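Local coordinates for Phosphoglucomutase/phosphomannomutase family protein (Burkholderia thailandensis, PDB 3UW2) that probably catalyses the intramolecular transfer of a phosphoryl group on phosphohexoses, as in other metal-dependent members of the phosphohexose mutase family, at residues Leu286-Glu291 and Leu372-Arg377; Gly187-Thr192 and Thr367-Leu372; Ser295-Ala300 and Phe354-Tyr359. All coordinates share one frame; numbering follows the deposited sequence.

Interaction 1. Residues Leu286-Glu291 and Leu372-Arg377; sequences LMLFAE and LEILAR
I374 leans across from helix 364-375 onto L288 and F289 of helix 282-296, and this meeting joins two helices of the alpha/beta/alpha fold of domain III. It is a worked example of how one branched side chain can serve two neighbours at once. The beta carbon of I374 faces helix 282-296, and its two branches then part. With CG1 anti to the carbonyl carbon (chi1 -64°), CG2 is left for L288 while CD1 runs on to the phenyl ring of F289.

On the first branch, CG2 of I374 lies 4.0 Å from CD2 of L288 and is just as near to CG of that leucine. The two side chains run past each other in opposite senses, so the contact is made along their flanks and not end to end. L288 reaches this place because its CG stands opposite the backbone nitrogen (chi1 -177°), which carries the isobutyl group out toward the partner helix. The same CD2 of L288 approaches CD2 of L375 at a looser 4.3 Å.

The second branch meets the ring at a slant. CD1 of I374 is 3.8 Å from CD1 of F289 and 4.1 Å from CE1 of F289, approaching these two neighbouring ring carbons obliquely.

The contact is wholly apolar between side chains and buries 169 Å² in all. L384 of helix 381-386 packs on both L288 and L375, adding a third helix to the cluster, and F354 meets F289 edge-to-face. Even backbone takes part: besides touching the ring, the terminal CD1 of I374 rests 3.9 Å from the carbonyl oxygen O of L288.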
loop_
_atom_site.group_PDB
_atom_site.type_symbol
_atom_site.label_atom_id
_atom_site.label_comp_id
_atom_site.label_asym_id
_atom_site.label_seq_id
_atom_site.Cartn_x
_atom_site.Cartn_y
_atom_site.Cartn_z
ATOM N N LEU A 286 -4.876 1.747 -12.275
ATOM C CA LEU A 286 -4.588 0.356 -12.651
ATOM C C LEU A 286 -5.059 0.042 -14.074
ATOM O O LEU A 286 -4.386 -0.710 -14.776
ATOM C CB LEU A 286 -5.209 -0.646 -11.657
ATOM C CG LEU A 286 -4.746 -2.100 -11.807
ATOM C CD1 LEU A 286 -3.267 -2.185 -11.451
ATOM C CD2 LEU A 286 -5.549 -2.998 -10.888
ATOM N N MET A 287 -6.210 0.599 -14.504
ATOM C CA MET A 287 -6.604 0.416 -15.924
ATOM C C MET A 287 -5.499 0.906 -16.880
ATOM O O MET A 287 -5.171 0.252 -17.871
ATOM C CB MET A 287 -7.970 1.044 -16.206
ATOM C CG MET A 287 -9.081 0.213 -15.541
ATOM S SD MET A 287 -10.823 0.606 -15.846
ATOM C CE MET A 287 -11.135 2.029 -14.800
ATOM N N LEU A 288 -4.869 2.038 -16.540
ATOM C CA LEU A 288 -3.949 2.651 -17.470
ATOM C C LEU A 288 -2.657 1.818 -17.496
ATOM O O LEU A 288 -2.015 1.590 -18.559
ATOM C CB LEU A 288 -3.690 4.127 -17.018
ATOM C CG LEU A 288 -2.811 5.026 -17.881
ATOM C CD1 LEU A 288 -3.591 5.532 -19.122
ATOM C CD2 LEU A 288 -2.227 6.231 -17.090
ATOM N N PHE A 289 -2.261 1.370 -16.312
ATOM C CA PHE A 289 -1.083 0.494 -16.232
ATOM C C PHE A 289 -1.318 -0.882 -16.925
ATOM O O PHE A 289 -0.451 -1.415 -17.600
ATOM C CB PHE A 289 -0.762 0.280 -14.733
ATOM C CG PHE A 289 -0.229 1.512 -14.069
ATOM C CD1 PHE A 289 0.875 2.196 -14.645
ATOM C CD2 PHE A 289 -0.716 1.909 -12.814
ATOM C CE1 PHE A 289 1.392 3.344 -14.038
ATOM C CE2 PHE A 289 -0.190 3.065 -12.193
ATOM C CZ PHE A 289 0.868 3.769 -12.824
ATOM N N ALA A 290 -2.485 -1.466 -16.698
ATOM C CA ALA A 290 -2.825 -2.776 -17.247
ATOM C C ALA A 290 -2.779 -2.667 -18.760
ATOM O O ALA A 290 -2.340 -3.595 -19.436
ATOM C CB ALA A 290 -4.266 -3.169 -16.826
ATOM N N GLU A 291 -3.307 -1.583 -19.316
ATOM C CA GLU A 291 -3.270 -1.460 -20.752
ATOM C C GLU A 291 -1.823 -1.513 -21.255
ATOM O O GLU A 291 -1.501 -2.267 -22.179
ATOM C CB GLU A 291 -3.991 -0.188 -21.199
ATOM C CG GLU A 291 -3.721 0.253 -22.642
ATOM C CD GLU A 291 -4.566 1.488 -23.020
ATOM O OE1 GLU A 291 -4.693 2.444 -22.198
ATOM O OE2 GLU A 291 -5.118 1.478 -24.139
ATOM N N LEU A 372 4.518 8.452 -15.013
ATOM C CA LEU A 372 5.171 9.470 -15.870
ATOM C C LEU A 372 5.625 8.883 -17.244
ATOM O O LEU A 372 5.582 9.553 -18.260
ATOM C CB LEU A 372 6.363 10.094 -15.148
ATOM C CG LEU A 372 6.182 10.926 -13.869
ATOM C CD1 LEU A 372 7.515 11.240 -13.245
ATOM C CD2 LEU A 372 5.485 12.205 -14.290
ATOM N N GLU A 373 6.106 7.653 -17.266
ATOM C CA GLU A 373 6.506 7.023 -18.527
ATOM C C GLU A 373 5.343 7.035 -19.553
ATOM O O GLU A 373 5.561 7.292 -20.757
ATOM C CB GLU A 373 6.897 5.571 -18.254
ATOM C CG GLU A 373 7.313 4.796 -19.508
ATOM C CD GLU A 373 7.760 3.382 -19.156
ATOM O OE1 GLU A 373 6.913 2.501 -18.770
ATOM O OE2 GLU A 373 8.967 3.164 -19.239
ATOM N N ILE A 374 4.142 6.724 -19.062
ATOM C CA ILE A 374 2.942 6.701 -19.872
ATOM C C ILE A 374 2.431 8.112 -20.191
ATOM O O ILE A 374 2.174 8.412 -21.366
ATOM C CB ILE A 374 1.828 5.887 -19.194
ATOM C CG1 ILE A 374 2.252 4.394 -19.063
ATOM C CG2 ILE A 374 0.512 6.011 -19.974
ATOM C CD1 ILE A 374 1.371 3.548 -18.178
ATOM N N LEU A 375 2.259 8.955 -19.159
ATOM C CA LEU A 375 1.743 10.331 -19.303
ATOM C C LEU A 375 2.637 11.164 -20.237
ATOM O O LEU A 375 2.149 11.963 -21.046
ATOM C CB LEU A 375 1.680 11.018 -17.929
ATOM C CG LEU A 375 0.632 10.440 -16.954
ATOM C CD1 LEU A 375 0.553 11.310 -15.692
ATOM C CD2 LEU A 375 -0.722 10.222 -17.608
ATOM N N ALA A 376 3.947 10.934 -20.180
ATOM C CA ALA A 376 4.849 11.731 -21.018
ATOM C C ALA A 376 4.673 11.497 -22.527
ATOM O O ALA A 376 5.125 12.294 -23.330
ATOM C CB ALA A 376 6.321 11.550 -20.576
ATOM N N ARG A 377 4.011 10.422 -22.915
ATOM C CA ARG A 377 3.726 10.185 -24.358
ATOM C C ARG A 377 2.607 11.056 -24.937
ATOM O O ARG A 377 2.349 10.999 -26.124
ATOM C CB ARG A 377 3.459 8.686 -24.608
ATOM C CG ARG A 377 4.687 7.871 -24.199
ATOM C CD ARG A 377 4.382 6.380 -24.059
ATOM N NE ARG A 377 5.614 5.606 -23.815
ATOM C CZ ARG A 377 5.614 4.446 -23.175
ATOM N NH1 ARG A 377 4.479 3.967 -22.678
ATOM N NH2 ARG A 377 6.742 3.800 -22.975
#

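Interaction 2. Residues Gly187-Thr192 and Thr367-Leu372; sequences GDIKLT and TGARLL
I189 and L191, two residues of the loop that leads from helix 178-186 to strand 197-200, point their side chains at helix 364-375 and bury the most surface here. I189 is extended (chi1 -64°, chi2 173°), which drives CD1 forward as the leading atom. That methyl group of I189 stops 3.7 Å from CB of A369. CD1 of I189 also lies 3.9 Å from CD of R370, whose aliphatic part crosses the isoleucine at about a right angle. R370 is bent at both chi2 and chi3, offering CD to I189 while its guanidinium goes to a salt bridge with D356.

L191 acts one turn further along the helix, where L372 is its partner. CD2 of L191 settles 3.6 Å from the backbone C of L372 and 3.9 Å from CB of L372. The leucine is therefore laid on the helix backbone as much as on a side chain, and CD1 of L191 is more distant from CB of L372, at 4.2 Å.

Together, I189 and L191 form an apolar seam of domain II against domain III, an interdomain contact of the multidomain phosphohexose mutase architecture.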
loop_
_atom_site.group_PDB
_atom_site.type_symbol
_atom_site.label_atom_id
_atom_site.label_comp_id
_atom_site.label_asym_id
_atom_site.label_seq_id
_atom_site.Cartn_x
_atom_site.Cartn_y
_atom_site.Cartn_z
ATOM N N GLY A 187 17.739 3.871 -15.207
ATOM C CA GLY A 187 18.283 3.058 -16.296
ATOM C C GLY A 187 17.200 2.268 -17.044
ATOM O O GLY A 187 17.462 1.812 -18.133
ATOM N N ASP A 188 15.983 2.105 -16.489
ATOM C CA ASP A 188 14.908 1.374 -17.226
ATOM C C ASP A 188 13.771 2.291 -17.699
ATOM O O ASP A 188 12.954 1.880 -18.493
ATOM C CB ASP A 188 14.306 0.165 -16.434
ATOM C CG ASP A 188 13.371 -0.730 -17.317
ATOM O OD1 ASP A 188 13.799 -1.233 -18.403
ATOM O OD2 ASP A 188 12.186 -0.937 -16.940
ATOM N N ILE A 189 13.695 3.504 -17.187
ATOM C CA ILE A 189 12.630 4.410 -17.576
ATOM C C ILE A 189 13.206 5.704 -18.154
ATOM O O ILE A 189 13.974 6.425 -17.509
ATOM C CB ILE A 189 11.670 4.717 -16.393
ATOM C CG1 ILE A 189 10.923 3.450 -15.913
ATOM C CG2 ILE A 189 10.702 5.816 -16.854
ATOM C CD1 ILE A 189 10.071 3.666 -14.631
ATOM N N LYS A 190 12.848 5.996 -19.388
ATOM C CA LYS A 190 13.373 7.159 -20.090
ATOM C C LYS A 190 12.145 7.941 -20.570
ATOM O O LYS A 190 11.493 7.523 -21.531
ATOM C CB LYS A 190 14.235 6.659 -21.270
ATOM C CG LYS A 190 15.728 6.447 -20.971
ATOM C CD LYS A 190 16.056 5.309 -20.011
ATOM C CE LYS A 190 17.535 4.959 -20.034
ATOM N NZ LYS A 190 18.321 5.828 -19.109
ATOM N N LEU A 191 11.810 9.063 -19.923
ATOM C CA LEU A 191 10.601 9.816 -20.330
ATOM C C LEU A 191 10.673 10.423 -21.744
ATOM O O LEU A 191 11.677 11.011 -22.115
ATOM C CB LEU A 191 10.293 10.923 -19.328
ATOM C CG LEU A 191 10.187 10.406 -17.887
ATOM C CD1 LEU A 191 9.786 11.559 -17.035
ATOM C CD2 LEU A 191 9.144 9.309 -17.763
ATOM N N THR A 192 9.572 10.312 -22.488
ATOM C CA THR A 192 9.402 10.914 -23.817
ATOM C C THR A 192 9.699 12.393 -23.834
ATOM O O THR A 192 10.337 12.870 -24.773
ATOM C CB THR A 192 8.017 10.615 -24.385
ATOM O OG1 THR A 192 7.913 9.202 -24.521
ATOM C CG2 THR A 192 7.837 11.225 -25.793
ATOM N N THR A 367 5.698 3.540 -8.788
ATOM C CA THR A 367 4.414 3.707 -9.530
ATOM C C THR A 367 4.419 5.112 -10.169
ATOM O O THR A 367 3.993 5.270 -11.315
ATOM C CB THR A 367 3.230 3.554 -8.536
ATOM O OG1 THR A 367 3.272 2.222 -8.005
ATOM C CG2 THR A 367 1.836 3.849 -9.183
ATOM N N GLY A 368 4.867 6.133 -9.422
ATOM C CA GLY A 368 4.941 7.480 -9.970
ATOM C C GLY A 368 5.770 7.501 -11.261
ATOM O O GLY A 368 5.389 8.108 -12.237
ATOM N N ALA A 369 6.917 6.837 -11.246
ATOM C CA ALA A 369 7.773 6.806 -12.395
ATOM C C ALA A 369 7.084 6.078 -13.558
ATOM O O ALA A 369 7.175 6.527 -14.715
ATOM C CB ALA A 369 9.098 6.132 -12.020
ATOM N N ARG A 370 6.365 4.985 -13.263
ATOM C CA ARG A 370 5.749 4.220 -14.314
ATOM C C ARG A 370 4.617 5.064 -14.893
ATOM O O ARG A 370 4.344 4.977 -16.077
ATOM C CB ARG A 370 5.205 2.876 -13.797
ATOM C CG ARG A 370 6.314 1.827 -13.508
ATOM C CD ARG A 370 6.976 1.336 -14.794
ATOM N NE ARG A 370 6.042 0.461 -15.576
ATOM C CZ ARG A 370 6.045 -0.872 -15.556
ATOM N NH1 ARG A 370 6.995 -1.574 -14.867
ATOM N NH2 ARG A 370 5.160 -1.521 -16.303
ATOM N N LEU A 371 3.955 5.858 -14.044
ATOM C CA LEU A 371 2.814 6.710 -14.515
ATOM C C LEU A 371 3.411 7.815 -15.434
ATOM O O LEU A 371 2.932 8.038 -16.543
ATOM C CB LEU A 371 2.107 7.277 -13.291
ATOM C CG LEU A 371 0.949 8.242 -13.588
ATOM C CD1 LEU A 371 -0.012 7.598 -14.570
ATOM C CD2 LEU A 371 0.255 8.628 -12.300
ATOM N N LEU A 372 4.518 8.452 -15.013
ATOM C CA LEU A 372 5.171 9.470 -15.870
ATOM C C LEU A 372 5.625 8.883 -17.244
ATOM O O LEU A 372 5.582 9.553 -18.260
ATOM C CB LEU A 372 6.363 10.094 -15.148
ATOM C CG LEU A 372 6.182 10.926 -13.869
ATOM C CD1 LEU A 372 7.515 11.240 -13.245
ATOM C CD2 LEU A 372 5.485 12.205 -14.290
#

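Interaction 3. Residues Ser295-Ala300 and Phe354-Tyr359; sequences SRNPGA and FKDRWY
In the type II beta turn from K355 to W358, which follows strand 352-354, D356 presents its carboxylate to R296 and N297 at the end of helix 282-296. R296 grips it end-on with two nitrogens, one to each oxygen. NH2 of R296 donates to OD2 of D356 over 2.8 Å, and the bond is nearly straight, at 169°. The companion bond, from NH1 of R296 to OD1 of D356, is 3.0 Å long and uses the syn lone pair of that oxygen. Both oxygens lie close to the guanidinium plane, yet the two flat groups are twisted 32° apart, so the fork is not fully coplanar.

N297 comes to the same carboxylate from another direction. ND2 of N297 has its stronger partner in V293 O, and its longer bond to OD1 of D356 is 3.3 Å, met from well above the carboxylate plane, with the amide standing perpendicular to it. Water 1 donates to OD1 of both N297 and D356, closing a small ring of bonds at the surface of domain III, where this loop of the alpha/beta/alpha fold meets the helix terminus.

R357, next in the turn, has a positive phi (66°), as the third residue of a type II turn requires. Its CD lies over one face of the R296 guanidinium, with CD of R357 3.6 Å from NH1 of R296. Several carboxylates surround these arginines: E292 also pairs with R296, and D188 and E373 with R357.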
loop_
_atom_site.group_PDB
_atom_site.type_symbol
_atom_site.label_atom_id
_atom_site.label_comp_id
_atom_site.label_asym_id
_atom_site.label_seq_id
_atom_site.Cartn_x
_atom_site.Cartn_y
_atom_site.Cartn_z
ATOM N N SER A 295 -0.050 -4.830 -23.261
ATOM C CA SER A 295 0.452 -4.618 -24.586
ATOM C C SER A 295 1.753 -5.363 -24.751
ATOM O O SER A 295 2.010 -5.800 -25.819
ATOM C CB SER A 295 0.652 -3.100 -24.848
ATOM O OG SER A 295 1.946 -2.701 -24.431
ATOM N N ARG A 296 2.535 -5.589 -23.683
ATOM C CA ARG A 296 3.776 -6.404 -23.742
ATOM C C ARG A 296 3.655 -7.837 -23.171
ATOM O O ARG A 296 4.606 -8.598 -23.237
ATOM C CB ARG A 296 4.997 -5.672 -23.072
ATOM C CG ARG A 296 5.395 -4.339 -23.798
ATOM C CD ARG A 296 6.432 -3.478 -23.030
ATOM N NE ARG A 296 5.881 -2.936 -21.778
ATOM C CZ ARG A 296 6.013 -3.484 -20.565
ATOM N NH1 ARG A 296 6.710 -4.618 -20.400
ATOM N NH2 ARG A 296 5.425 -2.918 -19.526
ATOM N N ASN A 297 2.499 -8.172 -22.592
ATOM C CA ASN A 297 2.301 -9.443 -21.933
ATOM C C ASN A 297 0.901 -9.957 -22.299
ATOM O O ASN A 297 0.021 -9.972 -21.427
ATOM C CB ASN A 297 2.349 -9.241 -20.395
ATOM C CG ASN A 297 3.735 -8.882 -19.889
ATOM O OD1 ASN A 297 4.526 -9.780 -19.654
ATOM N ND2 ASN A 297 4.054 -7.568 -19.775
ATOM N N PRO A 298 0.665 -10.349 -23.559
ATOM C CA PRO A 298 -0.696 -10.730 -23.999
ATOM C C PRO A 298 -1.191 -11.926 -23.209
ATOM O O PRO A 298 -0.395 -12.851 -22.935
ATOM C CB PRO A 298 -0.534 -11.109 -25.477
ATOM C CG PRO A 298 0.804 -10.597 -25.890
ATOM C CD PRO A 298 1.654 -10.431 -24.641
ATOM N N GLY A 299 -2.440 -11.865 -22.734
ATOM C CA GLY A 299 -3.019 -12.972 -21.991
ATOM C C GLY A 299 -2.817 -12.926 -20.464
ATOM O O GLY A 299 -3.470 -13.726 -19.745
ATOM N N ALA A 300 -1.905 -12.055 -19.972
ATOM C CA ALA A 300 -1.526 -12.031 -18.522
ATOM C C ALA A 300 -2.712 -11.755 -17.579
ATOM O O ALA A 300 -3.705 -11.115 -17.964
ATOM C CB ALA A 300 -0.382 -11.020 -18.256
ATOM N N PHE A 354 4.065 -3.710 -9.228
ATOM C CA PHE A 354 4.644 -4.096 -10.541
ATOM C C PHE A 354 5.615 -5.256 -10.337
ATOM O O PHE A 354 6.599 -5.079 -9.628
ATOM C CB PHE A 354 5.459 -2.933 -11.169
ATOM C CG PHE A 354 4.602 -1.767 -11.614
ATOM C CD1 PHE A 354 4.055 -1.746 -12.910
ATOM C CD2 PHE A 354 4.255 -0.732 -10.693
ATOM C CE1 PHE A 354 3.223 -0.679 -13.319
ATOM C CE2 PHE A 354 3.447 0.321 -11.125
ATOM C CZ PHE A 354 2.936 0.342 -12.418
ATOM N N LYS A 355 5.324 -6.409 -10.958
ATOM C CA LYS A 355 6.299 -7.447 -11.118
ATOM C C LYS A 355 6.934 -7.246 -12.478
ATOM O O LYS A 355 8.167 -7.298 -12.596
ATOM C CB LYS A 355 5.668 -8.839 -10.998
ATOM C CG LYS A 355 6.642 -9.989 -11.294
ATOM C CD LYS A 355 7.843 -9.978 -10.353
ATOM C CE LYS A 355 8.838 -11.026 -10.857
ATOM N NZ LYS A 355 9.084 -11.728 -9.583
ATOM N N ASP A 356 6.131 -6.967 -13.503
ATOM C CA ASP A 356 6.711 -6.598 -14.851
ATOM C C ASP A 356 7.796 -5.540 -14.720
ATOM O O ASP A 356 7.528 -4.462 -14.144
ATOM C CB ASP A 356 5.552 -6.048 -15.687
ATOM C CG ASP A 356 6.012 -5.392 -16.967
ATOM O OD1 ASP A 356 6.312 -6.165 -17.875
ATOM O OD2 ASP A 356 5.996 -4.153 -17.091
ATOM N N ARG A 357 9.036 -5.858 -15.135
ATOM C CA ARG A 357 10.196 -4.913 -15.162
ATOM C C ARG A 357 10.617 -4.470 -13.768
ATOM O O ARG A 357 11.382 -3.506 -13.605
ATOM C CB ARG A 357 9.868 -3.650 -15.993
ATOM C CG ARG A 357 9.650 -3.966 -17.470
ATOM C CD ARG A 357 9.005 -2.798 -18.240
ATOM N NE ARG A 357 9.782 -1.540 -18.141
ATOM C CZ ARG A 357 9.237 -0.345 -18.321
ATOM N NH1 ARG A 357 7.904 -0.199 -18.619
ATOM N NH2 ARG A 357 9.990 0.707 -18.151
ATOM N N TRP A 358 10.120 -5.178 -12.767
ATOM C CA TRP A 358 10.351 -4.754 -11.386
ATOM C C TRP A 358 10.512 -5.938 -10.432
ATOM O O TRP A 358 10.977 -6.972 -10.849
ATOM C CB TRP A 358 9.259 -3.740 -10.989
ATOM C CG TRP A 358 9.487 -2.950 -9.688
ATOM C CD1 TRP A 358 8.619 -2.809 -8.611
ATOM C CD2 TRP A 358 10.600 -2.059 -9.408
ATOM N NE1 TRP A 358 9.154 -1.940 -7.677
ATOM C CE2 TRP A 358 10.351 -1.476 -8.109
ATOM C CE3 TRP A 358 11.800 -1.742 -10.091
ATOM C CZ2 TRP A 358 11.256 -0.580 -7.512
ATOM C CZ3 TRP A 358 12.688 -0.859 -9.490
ATOM C CH2 TRP A 358 12.438 -0.311 -8.223
ATOM N N TYR A 359 10.108 -5.811 -9.157
ATOM C CA TYR A 359 10.387 -6.826 -8.126
ATOM C C TYR A 359 9.093 -7.298 -7.444
ATOM O O TYR A 359 9.112 -8.193 -6.607
ATOM C CB TYR A 359 11.324 -6.215 -7.042
ATOM C CG TYR A 359 12.627 -5.849 -7.674
ATOM C CD1 TYR A 359 13.588 -6.809 -7.880
ATOM C CD2 TYR A 359 12.869 -4.535 -8.141
ATOM C CE1 TYR A 359 14.799 -6.479 -8.507
ATOM C CE2 TYR A 359 14.070 -4.196 -8.754
ATOM C CZ TYR A 359 14.998 -5.169 -8.946
ATOM O OH TYR A 359 16.147 -4.832 -9.601
HETATM O O HOH W 1 6.318 -8.999 -17.645
#

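How the interactions relate
Helix 364-375 unites interactions 1 and 2, whose centres are 9 Å apart and which share L372; one side of the helix meets helix 282-296 and another the domain II loop. Interaction 3, about 13 and 15 Å from their centres, is tied to both by charge: R357 NH2 bonds E373 OE2 at 2.9 Å, R357 NE bonds D188 OD2 at 2.8 Å, and R370 NH2 bonds D356 OD2 at 2.9 Å. The example illustrates an apolar core bordered by an ionic network that spans two domains. All three contacts lie away from the zinc site formed by D264, D266 and D268.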